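Local coordinates for protein DNA polymerase sliding clamp 2 (Sulfolobus tokodaii, PDB 3AIZ) that encircles DNA as one subunit of a ring and serves as a moving platform that tethers the polymerase and other DNA-processing proteins during replication, at residues D24-N29 with I35-L40; L66-N71 with L91-A96; N73-I78 with L98-R103; L79-S84 with T109-Y114. All blocks are in the same frame, centred on the assembly; numbering follows the deposited sequence.

Contact 1. Residues D24-N29 with I35-L40; sequences DEIILN and IFSRYL
The backbone O of Phe36 takes two donors from one residue of the facing strand. Asn29 N lies 2.7 Å from Phe36 O. Asn29 ND2 adds a weak, bent bond to Phe36 O at 3.3 Å. The amide can fold back in this way because CG of Asn29 stands beside its own backbone N and anti to the carbonyl carbon (chi1 -60°). The other end of the amide is held too: Asn29 OD1 accepts a hydrogen bond from the backbone N of Asp123. Both ends of this buried group therefore have partners, which should fix its rotation.

The return bond, from Phe36 N to Asn29 O at 2.9 Å, makes the two residues an antiparallel hydrogen-bonded pair. They belong to the beta hairpin of strands 25-30 and 34-40 in the N-terminal domain of this PCNA family subunit. The two short segments run at 148° to each other and splay apart toward Asp24 and Leu40.

Asn29 and Phe36 put their side chains on the same face of the sheet. Asn29 CB sits over the centre of the Phe36 ring, a CH-pi contact of 3.7 Å to the centroid. The amide plane is turned 48° from the ring, with ND2 near the CE2 corner. On the other face, Leu28 CD2 touches Ile35 CG2 at 4.2 Å. Ser37 OG donates to Ile27 O at 3.1 Å, coming from above the carbonyl plane. The beta carbon of Ile26 packs beside the same hydroxyl.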
loop_
_atom_site.group_PDB
_atom_site.type_symbol
_atom_site.label_atom_id
_atom_site.label_comp_id
_atom_site.label_asym_id
_atom_site.label_seq_id
_atom_site.Cartn_x
_atom_site.Cartn_y
_atom_site.Cartn_z
ATOM N N ASP A 24 21.671 -3.852 24.549
ATOM C CA ASP A 24 20.260 -3.999 24.888
ATOM C C ASP A 24 19.943 -3.484 26.292
ATOM O O ASP A 24 18.793 -3.174 26.601
ATOM C CB ASP A 24 19.824 -5.460 24.755
ATOM C CG ASP A 24 19.830 -5.942 23.316
ATOM O OD1 ASP A 24 20.260 -5.173 22.431
ATOM O OD2 ASP A 24 19.403 -7.091 23.073
ATOM N N GLU A 25 20.967 -3.390 27.134
ATOM C CA GLU A 25 20.776 -2.983 28.522
ATOM C C GLU A 25 21.496 -1.674 28.834
ATOM O O GLU A 25 22.650 -1.484 28.451
ATOM C CB GLU A 25 21.271 -4.079 29.468
ATOM C CG GLU A 25 20.693 -5.463 29.194
ATOM C CD GLU A 25 19.274 -5.628 29.710
ATOM O OE1 GLU A 25 18.943 -5.018 30.751
ATOM O OE2 GLU A 25 18.494 -6.375 29.081
ATOM N N ILE A 26 20.810 -0.775 29.530
ATOM C CA ILE A 26 21.430 0.456 30.007
ATOM C C ILE A 26 21.106 0.663 31.478
ATOM O O ILE A 26 20.193 0.036 32.015
ATOM C CB ILE A 26 20.951 1.690 29.223
ATOM C CG1 ILE A 26 19.503 2.024 29.586
ATOM C CG2 ILE A 26 21.103 1.466 27.730
ATOM C CD1 ILE A 26 18.996 3.298 28.950
ATOM N N ILE A 27 21.855 1.548 32.128
ATOM C CA ILE A 27 21.612 1.860 33.528
ATOM C C ILE A 27 21.101 3.286 33.692
ATOM O O ILE A 27 21.855 4.246 33.537
ATOM C CB ILE A 27 22.880 1.674 34.379
ATOM C CG1 ILE A 27 23.333 0.213 34.349
ATOM C CG2 ILE A 27 22.633 2.121 35.811
ATOM C CD1 ILE A 27 24.542 -0.069 35.213
ATOM N N LEU A 28 19.813 3.416 33.993
ATOM C CA LEU A 28 19.227 4.712 34.301
ATOM C C LEU A 28 19.593 5.121 35.720
ATOM O O LEU A 28 19.232 4.443 36.682
ATOM C CB LEU A 28 17.706 4.669 34.158
ATOM C CG LEU A 28 17.106 4.838 32.763
ATOM C CD1 LEU A 28 15.608 4.600 32.811
ATOM C CD2 LEU A 28 17.412 6.221 32.211
ATOM N N ASN A 29 20.312 6.229 35.848
ATOM C CA ASN A 29 20.717 6.726 37.154
ATOM C C ASN A 29 19.823 7.865 37.630
ATOM O O ASN A 29 19.761 8.922 37.002
ATOM C CB ASN A 29 22.178 7.175 37.127
ATOM C CG ASN A 29 23.124 6.052 36.748
ATOM O OD1 ASN A 29 23.203 5.033 37.432
ATOM N ND2 ASN A 29 23.849 6.236 35.653
ATOM N N ILE A 35 18.327 12.788 36.090
ATOM C CA ILE A 35 18.284 11.405 35.650
ATOM C C ILE A 35 19.256 11.304 34.490
ATOM O O ILE A 35 19.256 12.159 33.606
ATOM C CB ILE A 35 16.885 11.010 35.157
ATOM C CG1 ILE A 35 15.847 11.221 36.261
ATOM C CG2 ILE A 35 16.873 9.566 34.680
ATOM C CD1 ILE A 35 14.433 10.915 35.825
ATOM N N PHE A 36 20.097 10.278 34.488
ATOM C CA PHE A 36 21.083 10.153 33.425
ATOM C C PHE A 36 21.570 8.727 33.218
ATOM O O PHE A 36 21.494 7.892 34.116
ATOM C CB PHE A 36 22.278 11.068 33.694
ATOM C CG PHE A 36 23.166 10.594 34.808
ATOM C CD1 PHE A 36 22.995 11.068 36.098
ATOM C CD2 PHE A 36 24.174 9.676 34.565
ATOM C CE1 PHE A 36 23.812 10.634 37.122
ATOM C CE2 PHE A 36 24.994 9.239 35.586
ATOM C CZ PHE A 36 24.812 9.718 36.865
ATOM N N SER A 37 22.075 8.468 32.018
ATOM C CA SER A 37 22.678 7.189 31.685
ATOM C C SER A 37 23.927 7.448 30.856
ATOM O O SER A 37 23.899 8.249 29.924
ATOM C CB SER A 37 21.694 6.323 30.902
ATOM O OG SER A 37 22.259 5.059 30.602
ATOM N N ARG A 38 25.024 6.785 31.201
ATOM C CA ARG A 38 26.272 6.982 30.475
ATOM C C ARG A 38 27.038 5.677 30.304
ATOM O O ARG A 38 27.254 4.936 31.263
ATOM C CB ARG A 38 27.147 8.031 31.170
ATOM C CG ARG A 38 27.827 7.557 32.449
ATOM C CD ARG A 38 29.296 7.232 32.206
ATOM N NE ARG A 38 29.986 6.846 33.435
ATOM C CZ ARG A 38 31.294 6.621 33.519
ATOM N NH1 ARG A 38 32.061 6.744 32.444
ATOM N NH2 ARG A 38 31.838 6.274 34.679
ATOM N N TYR A 39 27.437 5.397 29.069
ATOM C CA TYR A 39 28.261 4.232 28.785
ATOM C C TYR A 39 29.383 4.608 27.832
ATOM O O TYR A 39 29.293 5.596 27.101
ATOM C CB TYR A 39 27.424 3.093 28.202
ATOM C CG TYR A 39 26.834 3.403 26.851
ATOM C CD1 TYR A 39 25.680 4.164 26.736
ATOM C CD2 TYR A 39 27.429 2.933 25.687
ATOM C CE1 TYR A 39 25.133 4.452 25.502
ATOM C CE2 TYR A 39 26.891 3.215 24.447
ATOM C CZ TYR A 39 25.741 3.976 24.360
ATOM O OH TYR A 39 25.196 4.263 23.130
ATOM N N LEU A 40 30.440 3.808 27.849
ATOM C CA LEU A 40 31.618 4.066 27.040
ATOM C C LEU A 40 31.844 2.886 26.107
ATOM O O LEU A 40 31.991 1.752 26.559
ATOM C CB LEU A 40 32.824 4.265 27.957
ATOM C CG LEU A 40 34.171 4.666 27.363
ATOM C CD1 LEU A 40 34.038 5.925 26.526
ATOM C CD2 LEU A 40 35.181 4.868 28.483
#

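Contact 2. Residues L66-N71 with L91-A96; sequences LGIKIN and LEETEA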
loop_
_atom_site.group_PDB
_atom_site.type_symbol
_atom_site.label_atom_id
_atom_site.label_comp_id
_atom_site.label_asym_id
_atom_site.label_seq_id
_atom_site.Cartn_x
_atom_site.Cartn_y
_atom_site.Cartn_z
ATOM N N LEU A 66 19.849 6.082 43.200
ATOM C CA LEU A 66 19.655 4.692 42.808
ATOM C C LEU A 66 19.690 4.539 41.289
ATOM O O LEU A 66 19.312 5.453 40.556
ATOM C CB LEU A 66 18.332 4.168 43.377
ATOM C CG LEU A 66 17.905 2.737 43.045
ATOM C CD1 LEU A 66 17.095 2.142 44.188
ATOM C CD2 LEU A 66 17.118 2.694 41.745
ATOM N N GLY A 67 20.149 3.381 40.822
ATOM C CA GLY A 67 20.220 3.109 39.397
ATOM C C GLY A 67 19.514 1.824 39.010
ATOM O O GLY A 67 19.667 0.800 39.674
ATOM N N ILE A 68 18.739 1.875 37.931
ATOM C CA ILE A 68 17.997 0.707 37.472
ATOM C C ILE A 68 18.460 0.258 36.091
ATOM O O ILE A 68 18.295 0.977 35.107
ATOM C CB ILE A 68 16.483 0.983 37.415
ATOM C CG1 ILE A 68 16.031 1.759 38.653
ATOM C CG2 ILE A 68 15.709 -0.320 37.280
ATOM C CD1 ILE A 68 14.545 2.043 38.686
ATOM N N LYS A 69 19.037 -0.938 36.023
ATOM C CA LYS A 69 19.496 -1.496 34.756
ATOM C C LYS A 69 18.328 -2.114 33.994
ATOM O O LYS A 69 17.799 -3.152 34.387
ATOM C CB LYS A 69 20.587 -2.540 35.000
ATOM C CG LYS A 69 21.213 -3.101 33.736
ATOM C CD LYS A 69 22.426 -3.957 34.063
ATOM C CE LYS A 69 23.075 -4.505 32.803
ATOM N NZ LYS A 69 22.171 -5.438 32.077
ATOM N N ILE A 70 17.931 -1.470 32.900
ATOM C CA ILE A 70 16.759 -1.899 32.143
ATOM C C ILE A 70 17.076 -2.185 30.677
ATOM O O ILE A 70 18.118 -1.779 30.165
ATOM C CB ILE A 70 15.650 -0.835 32.195
ATOM C CG1 ILE A 70 16.054 0.392 31.376
ATOM C CG2 ILE A 70 15.349 -0.450 33.634
ATOM C CD1 ILE A 70 14.995 1.466 31.325
ATOM N N ASN A 71 16.163 -2.889 30.013
ATOM C CA ASN A 71 16.280 -3.164 28.587
ATOM C C ASN A 71 15.789 -1.974 27.773
ATOM O O ASN A 71 14.591 -1.694 27.728
ATOM C CB ASN A 71 15.489 -4.425 28.224
ATOM C CG ASN A 71 15.698 -4.856 26.781
ATOM O OD1 ASN A 71 15.948 -4.031 25.901
ATOM N ND2 ASN A 71 15.593 -6.157 26.534
ATOM N N LEU A 91 8.185 8.224 35.032
ATOM C CA LEU A 91 9.031 7.110 35.430
ATOM C C LEU A 91 8.786 6.805 36.899
ATOM O O LEU A 91 8.987 7.660 37.760
ATOM C CB LEU A 91 10.504 7.456 35.209
ATOM C CG LEU A 91 10.902 7.865 33.790
ATOM C CD1 LEU A 91 12.329 8.379 33.766
ATOM C CD2 LEU A 91 10.732 6.703 32.826
ATOM N N GLU A 92 8.348 5.584 37.183
ATOM C CA GLU A 92 8.011 5.193 38.544
ATOM C C GLU A 92 8.732 3.910 38.946
ATOM O O GLU A 92 8.597 2.880 38.287
ATOM C CB GLU A 92 6.498 5.018 38.674
ATOM C CG GLU A 92 6.017 4.675 40.070
ATOM C CD GLU A 92 4.508 4.538 40.137
ATOM O OE1 GLU A 92 3.827 5.036 39.214
ATOM O OE2 GLU A 92 4.005 3.933 41.107
ATOM N N GLU A 93 9.497 3.980 40.031
ATOM C CA GLU A 93 10.241 2.824 40.515
ATOM C C GLU A 93 9.311 1.714 41.000
ATOM O O GLU A 93 8.245 1.978 41.560
ATOM C CB GLU A 93 11.199 3.226 41.639
ATOM C CG GLU A 93 12.041 2.074 42.168
ATOM C CD GLU A 93 12.863 2.460 43.382
ATOM O OE1 GLU A 93 12.670 3.577 43.906
ATOM O OE2 GLU A 93 13.704 1.643 43.815
ATOM N N THR A 94 9.728 0.472 40.782
ATOM C CA THR A 94 8.946 -0.690 41.180
ATOM C C THR A 94 9.849 -1.735 41.823
ATOM O O THR A 94 11.046 -1.788 41.539
ATOM C CB THR A 94 8.228 -1.314 39.967
ATOM O OG1 THR A 94 7.278 -0.381 39.442
ATOM C CG2 THR A 94 7.504 -2.592 40.364
ATOM N N GLU A 95 9.278 -2.555 42.697
ATOM C CA GLU A 95 10.019 -3.647 43.313
ATOM C C GLU A 95 10.650 -4.533 42.246
ATOM O O GLU A 95 11.785 -4.989 42.392
ATOM C CB GLU A 95 9.098 -4.481 44.204
ATOM C CG GLU A 95 9.728 -5.768 44.715
ATOM C CD GLU A 95 8.748 -6.633 45.482
ATOM O OE1 GLU A 95 9.027 -7.838 45.658
ATOM O OE2 GLU A 95 7.695 -6.109 45.908
ATOM N N ALA A 96 9.907 -4.767 41.169
ATOM C CA ALA A 96 10.363 -5.641 40.096
ATOM C C ALA A 96 11.289 -4.920 39.121
ATOM O O ALA A 96 12.146 -5.543 38.494
ATOM C CB ALA A 96 9.173 -6.236 39.357
#
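Ile68 and Glu93 meet through carbon atoms. Ile68 CD1 lies 4.3 Å from Glu93 CG, so the terminal methyl of the isoleucine rests on the aliphatic stem of the glutamate. The alpha carbons of Ile68 and Glu93 are 8.6 Å apart, too far for the backbones to pair. Their side chains span the gap.

The second kind of contact sets a methyl against a carboxylate oxygen. Leu66 CD1 comes to 3.4 Å from Glu93 OE2, and Leu66 CD2 stays farther off at 4.1 Å. The two side chains approach from opposite directions. Glu93 reaches across because CG is anti to its backbone N (chi1 -178°) and the chain stays extended beyond it.

In the N-terminal PCNA domain, strands 66-71 and 88-93 are not neighbours in the sheet. Strands 109-120 and 97-104 lie between them in its order, and the side chains probably meet because the sheet curves. Leu98 of strand 97-104 also packs on Ile68.

The polar partners of Glu93 lie outside the two segments. Glu93 OE2 forms a salt bridge with Lys119 NZ, and Glu93 OE1 accepts a hydrogen bond from the backbone N of Ile2. Both oxygens of this buried carboxylate are thus satisfied. The nearby lysine probably favours the charged form. Leu66 also packs on Ile2, near the start of the chain.

Contact 3. Residues N73-I78 with L98-R103; sequences NDLKKI and LKVTVR. With SO4 (sulfate ion), chain E.
Helix 72-80 packs on one face of the beta sheet of the N-terminal PCNA domain, and here it covers strand 97-104. In the rings of this family such helices line the central channel. The helix and strand segments run nearly parallel, 20° apart, with their axes 9.4 Å from each other.

Leu75 and Ile78 face Val100 and Val102. Leu75 CD1 touches Val100 CG2 at 3.6 Å, and the two side chains cross at about a right angle. One turn further on, Ile78 spreads its two branches over both valines. Its CG2 meets Val100 CG1 at 4.1 Å. Its CG1 slides past Val102 CG2 at 3.8 Å, in the opposite direction. The split follows from chi1 of 177°, which sets CG1 anti to the backbone N. Val102 CG2 also lies 3.6 Å from Ile78 O.

The other face of the strand is polar. Arg103 turns the edge of its guanidinium to a sulfate ion and makes two hydrogen bonds: NH2 to sulfate O2 at 3.0 Å, and NH1 to sulfate O3 at 3.2 Å, the latter nearly straight. Thr101 CG2 lies over one face of that group, and Thr90 OG1 is a further partner of NH2. Lys99 NZ stands near the same ion.

The two segments thus meet mainly through apolar side chains. The sulfate probably came from the crystallisation liquor, so it indicates only that this basic patch can accept an anion.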
loop_
_atom_site.group_PDB
_atom_site.type_symbol
_atom_site.label_atom_id
_atom_site.label_comp_id
_atom_site.label_asym_id
_atom_site.label_seq_id
_atom_site.Cartn_x
_atom_site.Cartn_y
_atom_site.Cartn_z
ATOM N N ASN A 73 15.352 -1.447 24.722
ATOM C CA ASN A 73 14.417 -1.755 23.645
ATOM C C ASN A 73 12.961 -1.613 24.077
ATOM O O ASN A 73 12.151 -1.014 23.368
ATOM C CB ASN A 73 14.677 -3.158 23.096
ATOM C CG ASN A 73 16.011 -3.264 22.382
ATOM O OD1 ASN A 73 16.360 -2.414 21.561
ATOM N ND2 ASN A 73 16.764 -4.316 22.686
ATOM N N ASP A 74 12.636 -2.165 25.243
ATOM C CA ASP A 74 11.283 -2.084 25.780
ATOM C C ASP A 74 10.875 -0.638 26.030
ATOM O O ASP A 74 9.721 -0.262 25.822
ATOM C CB ASP A 74 11.176 -2.880 27.082
ATOM C CG ASP A 74 11.434 -4.359 26.883
ATOM O OD1 ASP A 74 11.362 -4.825 25.727
ATOM O OD2 ASP A 74 11.705 -5.055 27.885
ATOM N N LEU A 75 11.831 0.170 26.476
ATOM C CA LEU A 75 11.574 1.572 26.780
ATOM C C LEU A 75 11.334 2.379 25.508
ATOM O O LEU A 75 10.712 3.440 25.544
ATOM C CB LEU A 75 12.736 2.165 27.580
ATOM C CG LEU A 75 12.602 3.620 28.029
ATOM C CD1 LEU A 75 11.273 3.850 28.731
ATOM C CD2 LEU A 75 13.764 4.005 28.932
ATOM N N LYS A 76 11.828 1.873 24.385
ATOM C CA LYS A 76 11.607 2.527 23.101
ATOM C C LYS A 76 10.220 2.199 22.557
ATOM O O LYS A 76 9.542 3.062 22.000
ATOM C CB LYS A 76 12.687 2.132 22.091
ATOM C CG LYS A 76 14.062 2.717 22.385
ATOM C CD LYS A 76 15.056 2.389 21.278
ATOM C CE LYS A 76 16.419 3.011 21.550
ATOM N NZ LYS A 76 17.412 2.699 20.482
ATOM N N LYS A 77 9.800 0.949 22.730
ATOM C CA LYS A 77 8.487 0.514 22.269
ATOM C C LYS A 77 7.372 1.377 22.855
ATOM O O LYS A 77 6.476 1.820 22.136
ATOM C CB LYS A 77 8.251 -0.957 22.624
ATOM C CG LYS A 77 9.213 -1.923 21.949
ATOM C CD LYS A 77 8.909 -3.366 22.328
ATOM C CE LYS A 77 9.880 -4.331 21.659
ATOM N NZ LYS A 77 9.584 -5.751 21.997
ATOM N N ILE A 78 7.438 1.611 24.162
ATOM C CA ILE A 78 6.413 2.382 24.860
ATOM C C ILE A 78 6.395 3.851 24.439
ATOM O O ILE A 78 5.331 4.460 24.332
ATOM C CB ILE A 78 6.581 2.285 26.392
ATOM C CG1 ILE A 78 5.538 3.149 27.105
ATOM C CG2 ILE A 78 7.985 2.691 26.803
ATOM C CD1 ILE A 78 4.110 2.730 26.836
ATOM N N LEU A 98 10.962 -1.062 36.764
ATOM C CA LEU A 98 10.583 0.309 36.447
ATOM C C LEU A 98 9.283 0.359 35.651
ATOM O O LEU A 98 9.124 -0.353 34.659
ATOM C CB LEU A 98 11.703 0.994 35.658
ATOM C CG LEU A 98 11.489 2.448 35.236
ATOM C CD1 LEU A 98 11.313 3.341 36.452
ATOM C CD2 LEU A 98 12.654 2.926 34.387
ATOM N N LYS A 99 8.356 1.203 36.093
ATOM C CA LYS A 99 7.090 1.388 35.393
ATOM C C LYS A 99 7.101 2.683 34.590
ATOM O O LYS A 99 7.250 3.767 35.151
ATOM C CB LYS A 99 5.927 1.402 36.386
ATOM C CG LYS A 99 4.576 1.705 35.755
ATOM C CD LYS A 99 3.481 1.780 36.804
ATOM C CE LYS A 99 2.149 2.167 36.182
ATOM N NZ LYS A 99 1.073 2.284 37.203
ATOM N N VAL A 100 6.943 2.568 33.277
ATOM C CA VAL A 100 6.937 3.739 32.407
ATOM C C VAL A 100 5.547 3.988 31.839
ATOM O O VAL A 100 4.915 3.078 31.304
ATOM C CB VAL A 100 7.943 3.591 31.249
ATOM C CG1 VAL A 100 7.904 4.822 30.356
ATOM C CG2 VAL A 100 9.345 3.361 31.788
ATOM N N THR A 101 5.073 5.223 31.954
ATOM C CA THR A 101 3.748 5.577 31.458
ATOM C C THR A 101 3.799 6.765 30.505
ATOM O O THR A 101 4.423 7.783 30.801
ATOM C CB THR A 101 2.781 5.912 32.611
ATOM O OG1 THR A 101 2.687 4.794 33.503
ATOM C CG2 THR A 101 1.399 6.245 32.068
ATOM N N VAL A 102 3.140 6.626 29.361
ATOM C CA VAL A 102 3.019 7.718 28.405
ATOM C C VAL A 102 1.587 8.238 28.400
ATOM O O VAL A 102 0.644 7.480 28.172
ATOM C CB VAL A 102 3.410 7.278 26.986
ATOM C CG1 VAL A 102 3.107 8.383 25.988
ATOM C CG2 VAL A 102 4.881 6.897 26.936
ATOM N N ARG A 103 1.431 9.533 28.651
ATOM C CA ARG A 103 0.111 10.138 28.770
ATOM C C ARG A 103 -0.115 11.195 27.694
ATOM O O ARG A 103 0.694 12.108 27.527
ATOM C CB ARG A 103 -0.049 10.765 30.154
ATOM C CG ARG A 103 0.453 9.879 31.278
ATOM C CD ARG A 103 0.527 10.625 32.593
ATOM N NE ARG A 103 1.178 9.821 33.622
ATOM C CZ ARG A 103 0.546 8.940 34.388
ATOM N NH1 ARG A 103 -0.758 8.749 34.244
ATOM N NH2 ARG A 103 1.218 8.250 35.300
HETATM S S SO4 E . -1.304 5.787 36.880
HETATM O O1 SO4 E . -1.759 4.429 37.168
HETATM O O2 SO4 E . 0.074 5.746 36.397
HETATM O O3 SO4 E . -2.168 6.378 35.860
HETATM O O4 SO4 E . -1.361 6.595 38.096
#

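Contact 4. Residues L79-S84 with T109-Y114; sequences LGKAKS and TRSNIY. With SO4 (sulfate ion), chain F.
Lys83 and Thr109 cross at about a right angle. The lysine CG comes to 3.4 Å from Thr109 OG1, so an aliphatic part of the chain meets the hydroxyl. Just past that CG the lysine chain bends (chi2 -67°), so the touching atom lies at the turn of the chain. The polar partner of Thr109 OG1 is the hydroxyl of Thr107, to which it is hydrogen-bonded.

Lys81 is set beside Ser111 in a looser way. Lys81 CD lies 4.2 Å from Ser111 OG, with the alpha carbons of Lys81 and Ser111 7.3 Å apart. Both lysines are exposed and approach through their methylene groups.

These residues join the loop that follows helix 72-80 to strand 109-120, at one edge of the N-terminal PCNA domain. This strand also makes the subunit interface. Arg110, Ser111, Asn112 and Ile113 pair in an antiparallel ladder with a strand of the neighbouring PCNA3 subunit, so the sheet runs on between subunits.

Ser111 OG is hydrogen-bonded to Ser174 OG of the PCNA3 subunit. It also lies 2.7 Å from Arg110 O, but it comes in from the side of that carbonyl and above its plane. The C=O...OG angle of 94° is poor for a bond.

At the end of the loop, Ser84 OG donates to a sulfate oxygen, O2, at 2.8 Å, and is also hydrogen-bonded to Ser86 N. Lys85 N and Lys106 NZ also bind this ion, probably a crystallisation additive.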
loop_
_atom_site.group_PDB
_atom_site.type_symbol
_atom_site.label_atom_id
_atom_site.label_comp_id
_atom_site.label_asym_id
_atom_site.label_seq_id
_atom_site.Cartn_x
_atom_site.Cartn_y
_atom_site.Cartn_z
ATOM N N LEU A 79 7.573 4.415 24.194
ATOM C CA LEU A 79 7.679 5.816 23.800
ATOM C C LEU A 79 7.182 6.050 22.375
ATOM O O LEU A 79 6.767 7.156 22.027
ATOM C CB LEU A 79 9.117 6.313 23.953
ATOM C CG LEU A 79 9.647 6.363 25.387
ATOM C CD1 LEU A 79 11.090 6.838 25.413
ATOM C CD2 LEU A 79 8.771 7.255 26.249
ATOM N N GLY A 80 7.226 5.004 21.555
ATOM C CA GLY A 80 6.732 5.083 20.192
ATOM C C GLY A 80 5.216 5.098 20.142
ATOM O O GLY A 80 4.621 5.533 19.156
ATOM N N LYS A 81 4.590 4.625 21.216
ATOM C CA LYS A 81 3.134 4.599 21.316
ATOM C C LYS A 81 2.563 5.991 21.574
ATOM O O LYS A 81 1.368 6.142 21.831
ATOM C CB LYS A 81 2.688 3.644 22.427
ATOM C CG LYS A 81 3.095 2.198 22.208
ATOM C CD LYS A 81 2.569 1.303 23.319
ATOM C CE LYS A 81 3.027 -0.134 23.131
ATOM N NZ LYS A 81 2.580 -0.692 21.824
ATOM N N ALA A 82 3.423 7.002 21.507
ATOM C CA ALA A 82 3.000 8.379 21.726
ATOM C C ALA A 82 2.033 8.829 20.637
ATOM O O ALA A 82 2.444 9.134 19.517
ATOM C CB ALA A 82 4.208 9.301 21.780
ATOM N N LYS A 83 0.747 8.865 20.976
ATOM C CA LYS A 83 -0.285 9.281 20.033
ATOM C C LYS A 83 -0.021 10.684 19.499
ATOM O O LYS A 83 -0.229 10.958 18.316
ATOM C CB LYS A 83 -1.668 9.223 20.689
ATOM C CG LYS A 83 -2.172 7.817 20.972
ATOM C CD LYS A 83 -2.445 7.059 19.681
ATOM C CE LYS A 83 -2.969 5.657 19.957
ATOM N NZ LYS A 83 -1.984 4.828 20.710
ATOM N N SER A 84 0.442 11.569 20.376
ATOM C CA SER A 84 0.689 12.957 20.006
ATOM C C SER A 84 2.122 13.376 20.321
ATOM O O SER A 84 2.855 12.654 20.997
ATOM C CB SER A 84 -0.297 13.878 20.727
ATOM O OG SER A 84 -0.069 15.236 20.395
ATOM N N THR A 109 -5.752 9.359 25.820
ATOM C CA THR A 109 -5.226 8.004 25.905
ATOM C C THR A 109 -3.985 7.933 26.784
ATOM O O THR A 109 -3.379 8.953 27.111
ATOM C CB THR A 109 -4.872 7.447 24.518
ATOM O OG1 THR A 109 -3.843 8.250 23.926
ATOM C CG2 THR A 109 -6.097 7.445 23.617
ATOM N N ARG A 110 -3.621 6.715 27.166
ATOM C CA ARG A 110 -2.414 6.473 27.941
ATOM C C ARG A 110 -1.864 5.102 27.591
ATOM O O ARG A 110 -2.541 4.296 26.956
ATOM C CB ARG A 110 -2.705 6.528 29.442
ATOM C CG ARG A 110 -3.303 7.832 29.926
ATOM C CD ARG A 110 -3.188 7.949 31.430
ATOM N NE ARG A 110 -3.861 6.853 32.118
ATOM C CZ ARG A 110 -5.077 6.941 32.643
ATOM N NH1 ARG A 110 -5.758 8.077 32.560
ATOM N NH2 ARG A 110 -5.613 5.891 33.254
ATOM N N SER A 111 -0.633 4.843 28.010
ATOM C CA SER A 111 -0.020 3.537 27.829
ATOM C C SER A 111 1.061 3.349 28.877
ATOM O O SER A 111 1.733 4.302 29.262
ATOM C CB SER A 111 0.575 3.406 26.426
ATOM O OG SER A 111 -0.438 3.409 25.435
ATOM N N ASN A 112 1.222 2.119 29.350
ATOM C CA ASN A 112 2.262 1.831 30.324
ATOM C C ASN A 112 2.961 0.508 30.052
ATOM O O ASN A 112 2.540 -0.265 29.192
ATOM C CB ASN A 112 1.705 1.865 31.752
ATOM C CG ASN A 112 0.674 0.782 32.009
ATOM O OD1 ASN A 112 0.626 -0.229 31.309
ATOM N ND2 ASN A 112 -0.155 0.988 33.025
ATOM N N ILE A 113 4.036 0.261 30.788
ATOM C CA ILE A 113 4.768 -0.989 30.676
ATOM C C ILE A 113 5.653 -1.184 31.901
ATOM O O ILE A 113 6.341 -0.263 32.341
ATOM C CB ILE A 113 5.613 -1.040 29.384
ATOM C CG1 ILE A 113 6.210 -2.434 29.190
ATOM C CG2 ILE A 113 6.699 0.027 29.402
ATOM C CD1 ILE A 113 6.988 -2.586 27.901
ATOM N N TYR A 114 5.610 -2.386 32.464
ATOM C CA TYR A 114 6.423 -2.714 33.623
ATOM C C TYR A 114 7.699 -3.410 33.171
ATOM O O TYR A 114 7.670 -4.559 32.731
ATOM C CB TYR A 114 5.638 -3.607 34.586
ATOM C CG TYR A 114 4.385 -2.958 35.137
ATOM C CD1 TYR A 114 3.228 -2.878 34.372
ATOM C CD2 TYR A 114 4.356 -2.432 36.423
ATOM C CE1 TYR A 114 2.081 -2.289 34.869
ATOM C CE2 TYR A 114 3.213 -1.840 36.929
ATOM C CZ TYR A 114 2.078 -1.772 36.147
ATOM O OH TYR A 114 0.935 -1.186 36.643
HETATM S S SO4 F . 0.344 15.697 16.783
HETATM O O1 SO4 F . 0.945 16.556 15.766
HETATM O O2 SO4 F . -0.167 16.523 17.875
HETATM O O3 SO4 F . -0.750 14.931 16.193
HETATM O O4 SO4 F . 1.354 14.777 17.300
#

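Overall arrangement
All four contacts lie in the N-terminal domain. Contacts 1, 2 and 3 are buried; contact 4 is partly exposed and borders the PCNA3 subunit. Contact 1 is the only one with hydrogen bonds between its segments, as befits adjacent hairpin strands. Contact 2 joins strands that are not neighbours, by side chains alone, and is joined to contact 1 where strands 25-30 and 66-71 pair. Contacts 3 and 4 follow one another along the chain, helix then loop, and their strands pair through Val102 with Ser111 and Val100 with Ile113. The chemistry changes from branched apolar side chains on the helix in contact 3 to loop lysine methylenes against strand hydroxyls in contact 4.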